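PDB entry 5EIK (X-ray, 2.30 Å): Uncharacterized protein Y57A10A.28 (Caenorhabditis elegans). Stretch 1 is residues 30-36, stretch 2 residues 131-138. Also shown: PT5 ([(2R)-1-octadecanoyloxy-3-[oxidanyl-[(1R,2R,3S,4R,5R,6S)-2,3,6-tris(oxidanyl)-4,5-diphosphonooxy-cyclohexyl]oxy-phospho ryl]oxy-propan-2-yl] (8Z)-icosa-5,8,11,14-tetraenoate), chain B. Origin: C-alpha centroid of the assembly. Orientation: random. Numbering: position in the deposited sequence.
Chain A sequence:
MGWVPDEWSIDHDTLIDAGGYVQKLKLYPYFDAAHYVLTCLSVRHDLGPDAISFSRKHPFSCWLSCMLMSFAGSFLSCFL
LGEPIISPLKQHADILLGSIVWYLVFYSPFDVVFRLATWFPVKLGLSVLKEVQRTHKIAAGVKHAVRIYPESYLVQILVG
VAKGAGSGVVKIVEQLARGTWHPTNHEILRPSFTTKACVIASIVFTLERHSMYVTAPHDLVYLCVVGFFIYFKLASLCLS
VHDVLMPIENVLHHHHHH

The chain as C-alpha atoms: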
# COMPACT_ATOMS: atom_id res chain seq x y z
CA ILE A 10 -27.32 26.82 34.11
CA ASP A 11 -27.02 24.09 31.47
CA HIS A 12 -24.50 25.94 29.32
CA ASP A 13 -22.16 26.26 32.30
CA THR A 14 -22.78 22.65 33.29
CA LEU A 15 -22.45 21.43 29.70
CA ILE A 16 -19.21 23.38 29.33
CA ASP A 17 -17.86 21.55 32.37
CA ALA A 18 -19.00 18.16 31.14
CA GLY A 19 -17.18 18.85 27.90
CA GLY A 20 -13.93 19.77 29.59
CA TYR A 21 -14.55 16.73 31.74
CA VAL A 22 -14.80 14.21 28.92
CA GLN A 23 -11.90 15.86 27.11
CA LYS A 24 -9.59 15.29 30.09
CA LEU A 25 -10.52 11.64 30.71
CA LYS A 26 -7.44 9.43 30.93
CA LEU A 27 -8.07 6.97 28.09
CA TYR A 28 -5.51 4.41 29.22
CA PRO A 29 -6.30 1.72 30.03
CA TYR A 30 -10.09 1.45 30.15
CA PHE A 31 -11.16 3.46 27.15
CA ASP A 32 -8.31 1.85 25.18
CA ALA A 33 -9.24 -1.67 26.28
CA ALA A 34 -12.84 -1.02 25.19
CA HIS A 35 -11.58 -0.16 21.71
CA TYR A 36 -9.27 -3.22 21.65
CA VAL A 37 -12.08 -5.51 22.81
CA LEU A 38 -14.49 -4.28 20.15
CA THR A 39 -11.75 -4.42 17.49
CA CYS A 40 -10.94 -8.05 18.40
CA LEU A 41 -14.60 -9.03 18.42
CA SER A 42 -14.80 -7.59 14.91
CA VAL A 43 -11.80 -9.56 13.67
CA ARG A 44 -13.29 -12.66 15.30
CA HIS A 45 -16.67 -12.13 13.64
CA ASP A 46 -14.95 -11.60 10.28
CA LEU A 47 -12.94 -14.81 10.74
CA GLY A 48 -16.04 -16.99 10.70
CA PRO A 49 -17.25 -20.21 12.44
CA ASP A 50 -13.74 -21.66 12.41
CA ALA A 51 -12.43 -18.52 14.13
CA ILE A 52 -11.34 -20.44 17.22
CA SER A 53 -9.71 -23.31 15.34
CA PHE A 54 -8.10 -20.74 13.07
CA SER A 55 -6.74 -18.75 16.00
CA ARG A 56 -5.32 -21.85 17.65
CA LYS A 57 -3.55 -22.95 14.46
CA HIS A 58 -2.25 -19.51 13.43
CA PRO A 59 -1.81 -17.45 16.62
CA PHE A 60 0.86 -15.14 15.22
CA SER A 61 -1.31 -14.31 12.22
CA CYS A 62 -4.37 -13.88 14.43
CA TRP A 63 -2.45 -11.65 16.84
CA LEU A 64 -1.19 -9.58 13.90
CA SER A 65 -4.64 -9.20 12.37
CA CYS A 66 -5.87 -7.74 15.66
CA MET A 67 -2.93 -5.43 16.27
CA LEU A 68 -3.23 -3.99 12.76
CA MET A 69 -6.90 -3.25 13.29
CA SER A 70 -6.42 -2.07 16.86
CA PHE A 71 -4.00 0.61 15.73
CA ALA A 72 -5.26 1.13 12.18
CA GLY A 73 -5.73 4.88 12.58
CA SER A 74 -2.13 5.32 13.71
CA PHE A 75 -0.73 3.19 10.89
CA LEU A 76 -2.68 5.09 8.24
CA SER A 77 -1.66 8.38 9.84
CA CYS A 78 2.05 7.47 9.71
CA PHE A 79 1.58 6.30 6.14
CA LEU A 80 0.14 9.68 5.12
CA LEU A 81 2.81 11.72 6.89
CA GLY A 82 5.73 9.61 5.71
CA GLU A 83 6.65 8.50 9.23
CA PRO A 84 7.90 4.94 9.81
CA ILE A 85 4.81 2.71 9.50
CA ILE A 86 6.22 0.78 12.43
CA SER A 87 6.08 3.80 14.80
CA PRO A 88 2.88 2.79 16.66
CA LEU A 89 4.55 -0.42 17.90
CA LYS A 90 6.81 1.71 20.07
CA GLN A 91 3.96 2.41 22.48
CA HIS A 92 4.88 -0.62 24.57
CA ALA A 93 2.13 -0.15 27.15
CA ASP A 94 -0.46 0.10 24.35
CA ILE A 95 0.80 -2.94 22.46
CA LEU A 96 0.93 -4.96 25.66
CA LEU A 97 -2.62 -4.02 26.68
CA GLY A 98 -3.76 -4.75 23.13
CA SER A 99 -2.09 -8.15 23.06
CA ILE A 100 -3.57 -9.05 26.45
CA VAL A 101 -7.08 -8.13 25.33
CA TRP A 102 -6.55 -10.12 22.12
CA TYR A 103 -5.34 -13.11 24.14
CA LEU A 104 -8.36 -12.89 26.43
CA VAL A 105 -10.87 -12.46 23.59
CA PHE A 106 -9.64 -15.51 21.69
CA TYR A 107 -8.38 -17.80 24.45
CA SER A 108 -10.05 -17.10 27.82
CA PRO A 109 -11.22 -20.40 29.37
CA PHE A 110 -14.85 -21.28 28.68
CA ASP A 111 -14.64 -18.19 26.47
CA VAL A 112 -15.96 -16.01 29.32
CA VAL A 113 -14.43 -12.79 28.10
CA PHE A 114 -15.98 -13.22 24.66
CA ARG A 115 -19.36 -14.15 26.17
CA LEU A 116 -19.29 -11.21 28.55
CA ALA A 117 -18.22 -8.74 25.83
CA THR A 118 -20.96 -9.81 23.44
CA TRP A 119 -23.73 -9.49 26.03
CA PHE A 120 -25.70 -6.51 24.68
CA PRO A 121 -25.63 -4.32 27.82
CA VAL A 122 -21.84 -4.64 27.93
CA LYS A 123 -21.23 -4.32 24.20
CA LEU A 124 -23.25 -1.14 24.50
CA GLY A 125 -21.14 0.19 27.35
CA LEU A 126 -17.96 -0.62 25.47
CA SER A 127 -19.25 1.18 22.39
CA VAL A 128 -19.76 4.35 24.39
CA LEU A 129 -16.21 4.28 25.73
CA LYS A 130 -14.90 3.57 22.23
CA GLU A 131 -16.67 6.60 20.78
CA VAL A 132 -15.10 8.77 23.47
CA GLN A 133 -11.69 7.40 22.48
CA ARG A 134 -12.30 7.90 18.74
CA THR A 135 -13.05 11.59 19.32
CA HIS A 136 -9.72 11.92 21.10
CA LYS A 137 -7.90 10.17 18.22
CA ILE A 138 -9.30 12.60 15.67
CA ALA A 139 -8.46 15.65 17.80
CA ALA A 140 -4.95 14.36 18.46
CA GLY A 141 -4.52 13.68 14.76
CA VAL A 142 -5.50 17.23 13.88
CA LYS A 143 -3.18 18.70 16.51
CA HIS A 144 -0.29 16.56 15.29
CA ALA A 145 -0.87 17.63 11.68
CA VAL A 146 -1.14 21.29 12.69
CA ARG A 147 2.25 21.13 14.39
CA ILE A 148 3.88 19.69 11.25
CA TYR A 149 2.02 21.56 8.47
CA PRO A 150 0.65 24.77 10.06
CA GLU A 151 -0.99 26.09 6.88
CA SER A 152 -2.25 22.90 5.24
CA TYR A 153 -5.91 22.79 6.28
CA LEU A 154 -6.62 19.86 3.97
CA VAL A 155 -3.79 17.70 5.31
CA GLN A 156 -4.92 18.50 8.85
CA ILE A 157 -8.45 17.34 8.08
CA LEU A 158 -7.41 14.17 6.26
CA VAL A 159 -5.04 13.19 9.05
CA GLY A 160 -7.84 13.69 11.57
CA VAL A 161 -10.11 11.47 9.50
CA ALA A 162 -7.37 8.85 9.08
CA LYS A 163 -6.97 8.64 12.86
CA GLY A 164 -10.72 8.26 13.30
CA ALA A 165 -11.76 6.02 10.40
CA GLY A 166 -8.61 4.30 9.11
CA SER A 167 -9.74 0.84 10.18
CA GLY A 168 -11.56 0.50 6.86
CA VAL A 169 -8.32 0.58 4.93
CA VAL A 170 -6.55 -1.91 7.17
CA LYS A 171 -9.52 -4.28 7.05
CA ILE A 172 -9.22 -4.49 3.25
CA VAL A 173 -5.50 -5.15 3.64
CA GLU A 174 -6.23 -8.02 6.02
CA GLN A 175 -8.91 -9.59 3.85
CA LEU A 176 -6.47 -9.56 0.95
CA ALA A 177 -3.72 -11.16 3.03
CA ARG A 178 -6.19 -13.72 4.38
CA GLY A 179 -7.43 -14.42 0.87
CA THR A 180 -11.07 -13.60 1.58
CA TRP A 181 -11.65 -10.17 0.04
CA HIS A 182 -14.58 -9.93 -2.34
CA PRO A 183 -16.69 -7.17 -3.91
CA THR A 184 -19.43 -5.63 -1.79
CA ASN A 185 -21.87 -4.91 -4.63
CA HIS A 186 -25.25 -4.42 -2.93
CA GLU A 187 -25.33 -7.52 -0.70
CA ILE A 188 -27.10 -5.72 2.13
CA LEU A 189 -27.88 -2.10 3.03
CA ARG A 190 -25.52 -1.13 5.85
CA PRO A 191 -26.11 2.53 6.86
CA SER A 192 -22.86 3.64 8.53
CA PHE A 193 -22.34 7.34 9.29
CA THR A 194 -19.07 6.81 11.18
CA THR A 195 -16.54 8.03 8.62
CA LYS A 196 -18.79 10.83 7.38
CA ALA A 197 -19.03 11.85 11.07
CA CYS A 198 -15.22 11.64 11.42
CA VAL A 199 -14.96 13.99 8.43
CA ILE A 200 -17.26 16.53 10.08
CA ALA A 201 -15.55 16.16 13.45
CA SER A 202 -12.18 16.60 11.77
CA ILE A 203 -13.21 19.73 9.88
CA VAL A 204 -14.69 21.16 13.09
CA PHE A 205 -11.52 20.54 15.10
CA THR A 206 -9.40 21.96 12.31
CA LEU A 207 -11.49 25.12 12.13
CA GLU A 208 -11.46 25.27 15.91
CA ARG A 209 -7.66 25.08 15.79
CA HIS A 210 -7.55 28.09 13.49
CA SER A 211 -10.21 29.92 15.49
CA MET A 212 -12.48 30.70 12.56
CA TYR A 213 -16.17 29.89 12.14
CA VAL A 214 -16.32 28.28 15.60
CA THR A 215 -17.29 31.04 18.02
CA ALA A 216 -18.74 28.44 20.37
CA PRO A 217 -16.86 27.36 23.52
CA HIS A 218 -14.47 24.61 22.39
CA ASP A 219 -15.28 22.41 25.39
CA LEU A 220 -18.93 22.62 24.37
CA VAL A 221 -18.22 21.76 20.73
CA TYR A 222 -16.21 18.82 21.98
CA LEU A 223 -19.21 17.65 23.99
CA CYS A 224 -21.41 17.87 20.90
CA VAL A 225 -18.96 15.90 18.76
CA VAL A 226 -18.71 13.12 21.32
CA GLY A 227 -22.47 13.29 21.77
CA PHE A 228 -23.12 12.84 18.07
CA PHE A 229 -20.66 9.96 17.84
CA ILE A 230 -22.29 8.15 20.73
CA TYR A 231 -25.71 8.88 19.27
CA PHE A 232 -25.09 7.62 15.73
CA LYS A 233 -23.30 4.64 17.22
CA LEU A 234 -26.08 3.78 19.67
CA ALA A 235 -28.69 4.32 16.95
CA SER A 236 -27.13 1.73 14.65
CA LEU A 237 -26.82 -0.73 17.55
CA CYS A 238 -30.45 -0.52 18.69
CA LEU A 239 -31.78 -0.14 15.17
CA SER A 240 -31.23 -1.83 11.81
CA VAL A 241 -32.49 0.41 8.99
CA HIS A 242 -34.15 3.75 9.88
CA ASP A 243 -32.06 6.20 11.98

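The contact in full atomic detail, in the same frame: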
# COMPACT_ATOMS: atom_id res chain seq x y z
N TYR A 30 -8.71 1.84 30.37
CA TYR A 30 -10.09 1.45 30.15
C TYR A 30 -10.76 1.87 28.85
O TYR A 30 -11.49 1.08 28.24
CB TYR A 30 -10.95 1.88 31.34
CG TYR A 30 -10.55 1.15 32.59
CD1 TYR A 30 -10.65 -0.24 32.66
CD2 TYR A 30 -10.01 1.82 33.69
CE1 TYR A 30 -10.22 -0.94 33.79
CE2 TYR A 30 -9.58 1.14 34.82
CZ TYR A 30 -9.69 -0.25 34.86
OH TYR A 30 -9.25 -0.94 35.97
N PHE A 31 -10.54 3.09 28.40
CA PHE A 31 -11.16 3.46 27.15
C PHE A 31 -10.42 2.74 26.02
O PHE A 31 -11.04 2.31 25.04
CB PHE A 31 -11.15 4.97 26.98
CG PHE A 31 -12.11 5.69 27.89
CD1 PHE A 31 -11.78 5.94 29.22
CD2 PHE A 31 -13.36 6.10 27.43
CE1 PHE A 31 -12.68 6.59 30.07
CE2 PHE A 31 -14.27 6.74 28.27
CZ PHE A 31 -13.92 6.99 29.59
N ASP A 32 -9.11 2.56 26.18
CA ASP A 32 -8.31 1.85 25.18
C ASP A 32 -8.72 0.39 25.08
O ASP A 32 -8.92 -0.14 23.98
CB ASP A 32 -6.81 1.94 25.51
CG ASP A 32 -6.23 3.33 25.26
OD1 ASP A 32 -6.87 4.11 24.53
OD2 ASP A 32 -5.14 3.63 25.77
N ALA A 33 -8.84 -0.27 26.23
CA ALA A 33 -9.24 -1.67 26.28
C ALA A 33 -10.60 -1.87 25.61
O ALA A 33 -10.83 -2.88 24.94
CB ALA A 33 -9.27 -2.15 27.74
N ALA A 34 -11.51 -0.92 25.80
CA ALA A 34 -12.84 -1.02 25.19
C ALA A 34 -12.67 -1.08 23.67
O ALA A 34 -13.30 -1.90 23.00
CB ALA A 34 -13.71 0.18 25.58
N HIS A 35 -11.84 -0.20 23.14
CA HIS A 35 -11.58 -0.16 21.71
C HIS A 35 -10.93 -1.49 21.26
O HIS A 35 -11.34 -2.09 20.27
CB HIS A 35 -10.68 1.03 21.37
CG HIS A 35 -10.12 0.98 19.98
ND1 HIS A 35 -10.91 1.08 18.86
CD2 HIS A 35 -8.85 0.82 19.53
CE1 HIS A 35 -10.16 0.98 17.78
NE2 HIS A 35 -8.90 0.82 18.16
N TYR A 36 -9.93 -1.96 22.00
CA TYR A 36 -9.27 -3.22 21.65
C TYR A 36 -10.26 -4.39 21.66
O TYR A 36 -10.26 -5.20 20.73
CB TYR A 36 -8.13 -3.55 22.61
CG TYR A 36 -7.05 -2.51 22.68
CD1 TYR A 36 -6.66 -1.81 21.53
CD2 TYR A 36 -6.43 -2.20 23.88
CE1 TYR A 36 -5.67 -0.82 21.60
CE2 TYR A 36 -5.45 -1.23 23.97
CZ TYR A 36 -5.07 -0.54 22.83
OH TYR A 36 -4.12 0.43 22.93
N GLU A 131 -16.38 5.35 21.47
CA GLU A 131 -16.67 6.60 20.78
C GLU A 131 -15.94 7.76 21.45
O GLU A 131 -15.48 8.68 20.79
CB GLU A 131 -18.18 6.84 20.72
CG GLU A 131 -18.91 5.86 19.82
CD GLU A 131 -18.24 5.69 18.46
OE1 GLU A 131 -17.91 6.72 17.81
OE2 GLU A 131 -18.04 4.54 18.02
N VAL A 132 -15.81 7.71 22.77
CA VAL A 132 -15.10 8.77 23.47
C VAL A 132 -13.64 8.74 23.00
O VAL A 132 -13.06 9.78 22.73
CB VAL A 132 -15.15 8.56 25.01
CG1 VAL A 132 -14.11 9.46 25.71
CG2 VAL A 132 -16.55 8.87 25.52
N GLN A 133 -13.08 7.55 22.90
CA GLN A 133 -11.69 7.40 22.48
C GLN A 133 -11.46 7.82 21.01
O GLN A 133 -10.43 8.41 20.68
CB GLN A 133 -11.23 5.95 22.71
CG GLN A 133 -9.72 5.78 22.72
CD GLN A 133 -9.27 4.73 21.73
OE1 GLN A 133 -9.88 4.56 20.67
NE2 GLN A 133 -8.18 4.02 22.05
N ARG A 134 -12.42 7.52 20.15
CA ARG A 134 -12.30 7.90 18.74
C ARG A 134 -12.20 9.42 18.61
O ARG A 134 -11.39 9.94 17.83
CB ARG A 134 -13.51 7.41 17.95
CG ARG A 134 -13.42 7.74 16.46
CD ARG A 134 -14.78 7.69 15.79
NE ARG A 134 -15.44 6.40 16.00
CZ ARG A 134 -15.18 5.30 15.31
NH1 ARG A 134 -14.26 5.30 14.35
NH2 ARG A 134 -15.84 4.18 15.58
N THR A 135 -13.04 10.14 19.36
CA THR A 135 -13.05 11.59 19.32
C THR A 135 -11.68 12.13 19.68
O THR A 135 -11.19 13.09 19.08
CB THR A 135 -14.08 12.17 20.29
OG1 THR A 135 -15.38 11.66 19.97
CG2 THR A 135 -14.12 13.68 20.19
N HIS A 136 -11.06 11.51 20.68
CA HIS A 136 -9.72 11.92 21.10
C HIS A 136 -8.69 11.63 20.01
O HIS A 136 -7.74 12.40 19.83
CB HIS A 136 -9.31 11.17 22.37
CG HIS A 136 -7.86 11.34 22.72
ND1 HIS A 136 -7.38 12.45 23.37
CD2 HIS A 136 -6.79 10.56 22.46
CE1 HIS A 136 -6.07 12.35 23.50
NE2 HIS A 136 -5.68 11.21 22.96
N LYS A 137 -8.85 10.52 19.28
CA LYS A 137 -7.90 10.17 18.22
C LYS A 137 -7.93 11.23 17.11
O LYS A 137 -6.89 11.68 16.65
CB LYS A 137 -8.22 8.81 17.60
CG LYS A 137 -8.06 7.62 18.52
CD LYS A 137 -8.33 6.32 17.76
CE LYS A 137 -8.01 5.09 18.60
NZ LYS A 137 -6.63 5.15 19.15
N ILE A 138 -9.13 11.60 16.70
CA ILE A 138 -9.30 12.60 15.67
C ILE A 138 -8.68 13.93 16.08
O ILE A 138 -7.93 14.53 15.32
CB ILE A 138 -10.78 12.81 15.34
CG1 ILE A 138 -11.36 11.50 14.80
CG2 ILE A 138 -10.96 13.97 14.35
CD1 ILE A 138 -12.82 11.55 14.51
O12 PT5 B . -16.75 3.62 4.89
P1 PT5 B . -15.31 3.11 4.95
O13 PT5 B . -14.10 4.35 5.15
O11 PT5 B . -14.81 2.29 3.62
O6 PT5 B . -16.62 0.28 7.29
O1 PT5 B . -15.01 2.15 6.16
C1 PT5 B . -15.54 2.40 7.47
C6 PT5 B . -15.69 1.03 8.08
C2 PT5 B . -14.60 3.28 8.38
O2 PT5 B . -13.29 2.69 8.44
C3 PT5 B . -15.15 3.34 9.84
O3 PT5 B . -14.20 4.04 10.63
C4 PT5 B . -15.35 1.97 10.43
O4 PT5 B . -16.04 2.07 11.64
P4 PT5 B . -15.32 1.67 13.05
O41 PT5 B . -14.73 0.17 13.06
O42 PT5 B . -16.37 1.80 14.27
O43 PT5 B . -14.17 2.61 13.28
C5 PT5 B . -16.19 1.04 9.53
O5 PT5 B . -16.09 -0.28 10.05
P5 PT5 B . -17.45 -0.87 10.76
O52 PT5 B . -18.55 0.25 11.04
O51 PT5 B . -18.03 -2.11 9.80
O53 PT5 B . -16.77 -1.55 12.12
C7 PT5 B . -12.69 4.04 4.97
C8 PT5 B . -12.08 5.20 4.17
C9 PT5 B . -12.05 4.97 2.62
O16 PT5 B . -10.70 5.43 4.65
C10 PT5 B . -10.52 6.53 5.44
O17 PT5 B . -10.79 6.57 6.63
O18 PT5 B . -10.67 5.24 2.11
C11 PT5 B . -10.41 5.59 0.75
O19 PT5 B . -11.23 6.12 -0.06
C12 PT5 B . -9.93 7.73 4.71
C13 PT5 B . -8.64 8.37 5.28
C14 PT5 B . -8.21 9.60 4.45
C15 PT5 B . -7.03 9.32 3.50
C16 PT5 B . -6.46 10.60 2.83
C17 PT5 B . -6.03 10.38 1.35
C18 PT5 B . -4.70 11.05 0.99
C19 PT5 B . -3.90 10.66 0.11
C20 PT5 B . -3.02 9.44 -0.22
C21 PT5 B . -3.62 8.40 -1.20
C22 PT5 B . -2.83 7.08 -1.24
C23 PT5 B . -2.65 6.53 -2.67
C24 PT5 B . -1.19 6.16 -3.00
C31 PT5 B . -8.98 5.24 0.33
C32 PT5 B . -7.95 6.33 0.74
C33 PT5 B . -6.47 5.93 0.44
C34 PT5 B . -5.73 5.28 1.63
C35 PT5 B . -4.23 4.72 1.41
C36 PT5 B . -3.95 3.39 1.19
C37 PT5 B . -2.79 3.02 0.25
C38 PT5 B . -2.07 1.93 0.89
C39 PT5 B . -2.05 0.52 0.53
C40 PT5 B . -3.25 -0.35 0.76
C25 PT5 B . -0.94 4.63 -2.92
C26 PT5 B . 0.55 4.26 -3.00
C41 PT5 B . -4.05 -0.79 -0.47
C42 PT5 B . -5.34 -1.53 -0.09
C43 PT5 B . -6.56 -0.60 0.02

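Two helical segments, far apart in sequence, cross here at a steep angle. The N-to-C directions of the helices differ by 102°, and their axes come within 9.1 Å. Such a crossing limits the contact to a small patch. About 265 Å² is buried, both sides summed, and Gln-133 contributes the largest share.

Stretch 1 begins with Tyr-30, which stays clear of the second helix. Phe-31 is the first residue to touch it. Its CA-to-CB bond points toward stretch 2, and its m rotamer (chi1 -72°) brings the ring to Val-132. Phe-31 CE2 lies 3.7 Å from Val-132 CG1, an apolar contact between two buried side chains. The branched valine offers a methyl group to the ring, and two apolar side chains suit a buried spot. The backbones are also near each other here: Phe-31 CA and Gln-133 CA are 6.1 Å apart. The CB atoms of Phe-31 and Gln-133 are 4.4 Å apart.

Asp-32 makes the one hydrogen bond between the stretches. Its CA-to-CB bond points sideways, but the carboxylate comes nearer to the second helix. Gln-133 NE2 donates to Asp-32 OD1 over 2.8 Å, with a nearly straight N-H...O angle of 168°. Both residues are buried, and the bond gives Asp-32 OD1 and one hydrogen of Gln-133 NE2 a partner there. Gln-133 has chi1 in t, while chi2 at -125° lies between wells.

Ala-33 and Ala-34 make no contact. The CA-to-CB bond of Ala-33 points away from the second helix, and the side chain of Ala-34 stays out of reach of it.

His-35 lies one helical turn beyond Phe-31, and its backbone N bonds to Phe-31 O at 3.2 Å. Its CA-to-CB bond again points toward stretch 2. Gln-133 OE1 lies over one face of the imidazole, 3.7 Å from His-35 CG. Lys-137 CE is over a face too, 4.4 Å from His-35 NE2. These are packing contacts; His-35 NE2 is hydrogen-bonded elsewhere in the structure. The long lysine chain allows its methylene carbon to reach the ring. Tyr-36 closes the stretch without touching the second helix.

Arg-134 serves the bound lipid instead of this crossing. A salt bridge joins Arg-134 NE to Glu-131 OE1 at 3.1 Å and helps to hold the guanidinium. Arg-134 NH1 donates to PT5 O43 at 2.9 Å, and Arg-134 NH2 to PT5 O42 at 2.8 Å. The positive charge suits the lipid phosphate.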